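Local structure of leucyl-tRNA synthetase subunit alpha (Aquifex aeolicus, 3PZ5) at residues R15-V18 with I24-D27. The protein is the editing (CP1) domain of a leucyl-tRNA synthetase, which probably hydrolyses the ester bond of tRNA mischarged with a wrong amino acid. The protein carries 1 engineered substitution. Residues are numbered along the deposited sequence; the frame is centred on the assembly and turned at random.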
ATOM      1  N   ARG A  15       2.490  10.015  -3.165  1.00 26.76           N
ATOM      2  CA  ARG A  15       1.594  10.711  -2.241  1.00 26.06           C
ATOM      3  C   ARG A  15       0.127  10.278  -2.372  1.00 25.78           C
ATOM      4  O   ARG A  15      -0.455  10.329  -3.454  1.00 25.57           O
ATOM      5  CB  ARG A  15       1.735  12.229  -2.423  1.00 25.98           C
ATOM      6  CG  ARG A  15       1.007  13.079  -1.382  1.00 25.54           C
ATOM      7  CD  ARG A  15       1.563  14.498  -1.317  1.00 24.55           C
ATOM      8  NE  ARG A  15       2.930  14.529  -0.803  1.00 23.90           N
ATOM      9  CZ  ARG A  15       3.633  15.636  -0.571  1.00 24.17           C
ATOM     10  NH1 ARG A  15       3.107  16.837  -0.797  1.00 23.83           N
ATOM     11  NH2 ARG A  15       4.870  15.541  -0.104  1.00 23.49           N
ATOM     12  N   PHE A  16      -0.462   9.873  -1.252  1.00 25.49           N
ATOM     13  CA  PHE A  16      -1.833   9.385  -1.217  1.00 25.37           C
ATOM     14  C   PHE A  16      -2.688  10.263  -0.319  1.00 25.49           C
ATOM     15  O   PHE A  16      -2.603  10.184   0.909  1.00 25.68           O
ATOM     16  CB  PHE A  16      -1.872   7.941  -0.706  1.00 25.27           C
ATOM     17  CG  PHE A  16      -1.362   6.924  -1.693  1.00 25.05           C
ATOM     18  CD1 PHE A  16       0.003   6.771  -1.920  1.00 24.38           C
ATOM     19  CD2 PHE A  16      -2.248   6.105  -2.380  1.00 24.58           C
ATOM     20  CE1 PHE A  16       0.477   5.823  -2.825  1.00 25.05           C
ATOM     21  CE2 PHE A  16      -1.783   5.152  -3.290  1.00 25.27           C
ATOM     22  CZ  PHE A  16      -0.416   5.013  -3.516  1.00 25.01           C
ATOM     23  N   TYR A  17      -3.516  11.099  -0.931  1.00 25.50           N
ATOM     24  CA  TYR A  17      -4.425  11.947  -0.175  1.00 25.43           C
ATOM     25  C   TYR A  17      -5.578  11.137   0.381  1.00 25.54           C
ATOM     26  O   TYR A  17      -6.198  10.357  -0.337  1.00 25.75           O
ATOM     27  CB  TYR A  17      -4.921  13.117  -1.029  1.00 25.31           C
ATOM     28  CG  TYR A  17      -3.904  14.231  -1.110  1.00 25.40           C
ATOM     29  CD1 TYR A  17      -3.928  15.290  -0.201  1.00 25.22           C
ATOM     30  CD2 TYR A  17      -2.894  14.208  -2.072  1.00 25.68           C
ATOM     31  CE1 TYR A  17      -2.984  16.309  -0.261  1.00 25.32           C
ATOM     32  CE2 TYR A  17      -1.944  15.224  -2.141  1.00 25.67           C
ATOM     33  CZ  TYR A  17      -1.997  16.269  -1.235  1.00 25.82           C
ATOM     34  OH  TYR A  17      -1.055  17.270  -1.301  1.00 26.38           O
ATOM     35  N   VAL A  18      -5.841  11.325   1.669  1.00 25.61           N
ATOM     36  CA  VAL A  18      -6.921  10.643   2.368  1.00 25.60           C
ATOM     37  C   VAL A  18      -8.239  11.381   2.130  1.00 25.80           C
ATOM     38  O   VAL A  18      -8.307  12.598   2.277  1.00 25.78           O
ATOM     39  CB  VAL A  18      -6.620  10.558   3.883  1.00 25.62           C
ATOM     40  CG1 VAL A  18      -7.620   9.655   4.596  1.00 25.44           C
ATOM     41  CG2 VAL A  18      -5.201  10.061   4.113  1.00 25.65           C
ATOM     42  N   ILE A  24      -5.001  15.730   4.675  1.00 25.64           N
ATOM     43  CA  ILE A  24      -4.007  14.760   5.127  1.00 25.14           C
ATOM     44  C   ILE A  24      -3.607  13.875   3.951  1.00 24.79           C
ATOM     45  O   ILE A  24      -4.454  13.423   3.181  1.00 24.97           O
ATOM     46  CB  ILE A  24      -4.539  13.868   6.293  1.00 25.14           C
ATOM     47  CG1 ILE A  24      -4.958  14.730   7.494  1.00 25.29           C
ATOM     48  CG2 ILE A  24      -3.491  12.830   6.710  1.00 24.50           C
ATOM     49  CD1 ILE A  24      -5.526  13.950   8.656  1.00 24.92           C
ATOM     50  N   TYR A  25      -2.311  13.626   3.825  1.00 24.31           N
ATOM     51  CA  TYR A  25      -1.811  12.707   2.821  1.00 23.97           C
ATOM     52  C   TYR A  25      -0.819  11.726   3.435  1.00 23.88           C
ATOM     53  O   TYR A  25      -0.229  11.997   4.480  1.00 23.60           O
ATOM     54  CB  TYR A  25      -1.169  13.471   1.655  1.00 23.79           C
ATOM     55  CG  TYR A  25       0.059  14.280   2.026  1.00 23.19           C
ATOM     56  CD1 TYR A  25       1.289  13.655   2.253  1.00 22.65           C
ATOM     57  CD2 TYR A  25      -0.001  15.672   2.127  1.00 22.42           C
ATOM     58  CE1 TYR A  25       2.421  14.389   2.583  1.00 22.45           C
ATOM     59  CE2 TYR A  25       1.129  16.418   2.458  1.00 21.94           C
ATOM     60  CZ  TYR A  25       2.337  15.768   2.680  1.00 22.40           C
ATOM     61  OH  TYR A  25       3.468  16.484   3.011  1.00 22.78           O
ATOM     62  N   ILE A  26      -0.646  10.589   2.771  1.00 23.92           N
ATOM     63  CA  ILE A  26       0.289   9.573   3.216  1.00 24.07           C
ATOM     64  C   ILE A  26       1.377   9.411   2.164  1.00 24.34           C
ATOM     65  O   ILE A  26       1.129   8.929   1.054  1.00 24.38           O
ATOM     66  CB  ILE A  26      -0.415   8.220   3.483  1.00 23.99           C
ATOM     67  CG1 ILE A  26      -1.474   8.370   4.580  1.00 23.89           C
ATOM     68  CG2 ILE A  26       0.604   7.150   3.866  1.00 24.12           C
ATOM     69  CD1 ILE A  26      -2.507   7.249   4.618  1.00 23.70           C
ATOM     70  N   ASP A  27       2.582   9.842   2.508  1.00 24.63           N
ATOM     71  CA  ASP A  27       3.717   9.597   1.649  1.00 25.02           C
ATOM     72  C   ASP A  27       4.176   8.164   1.842  1.00 25.20           C
ATOM     73  O   ASP A  27       4.226   7.653   2.964  1.00 25.03           O
ATOM     74  CB  ASP A  27       4.846  10.589   1.915  1.00 25.21           C
ATOM     75  CG  ASP A  27       4.620  11.931   1.230  1.00 26.00           C
ATOM     76  OD1 ASP A  27       3.719  12.026   0.367  1.00 26.60           O
ATOM     77  OD2 ASP A  27       5.356  12.893   1.550  1.00 27.01           O
TER
HETATM   78  O   HOH W   1      -6.912  15.134   2.707  1.00 39.52           O
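Val18 meets Ile26 through its CG2 methyl, which lies 3.9 Å from Ile26 CD1, and the same methyl reaches the CG2 branch of Ile24. Beside them, Phe16 and Ile26 face each other at their CB atoms, while the Phe16 ring is long enough to run on to Val42 and Met126. Branched aliphatic side chains suit this largely buried side because they fill it close to the backbone; helix 50-60 covers it with Leu50 and Leu54. Three backbone hydrogen bonds hold the strands together: Phe16 and Ile26 exchange two, and Val18 N donates to Ile24 O over 2.9 Å in a nearly straight bond. A water accepts from Ile24 N and lies in place to donate to Val18 O. The arrangement is an antiparallel beta hairpin of strands 12-18 and 25-30, part of the mixed sheet of the editing domain. On the other face, partly exposed, tyrosines offer flat rings to a CH and a cation: Tyr25 CB lies over the centre of the Tyr17 ring, 3.8 Å from its centroid, a CH-pi contact. With CG set between the backbone N and the carbonyl carbon (chi1 64°), the Tyr25 ring extends beneath Arg15. The Arg15 guanidinium stacks flat on it in a cation-pi contact, planes 10° apart, and Arg15 CD adds a CH-pi contact to the same face. Arginine suits this place because its flat cation can lie on a ring and still turn its N-H groups to a carboxylate beside it, here somewhat tilted from the guanidinium plane. Arg15 grips Asp27 side-on in a salt bridge, with hydrogen bonds from Arg15 NE to Asp27 OD1 (2.9 Å) and from Arg15 NH2 to Asp27 OD2 (3.2 Å), both on syn lone pairs; aspartate offers two oxygens for the two nitrogens. An alanine at Arg15 is likely to leave the Asp27 carboxylate without this cationic mate and uncover the stacked face of Tyr25.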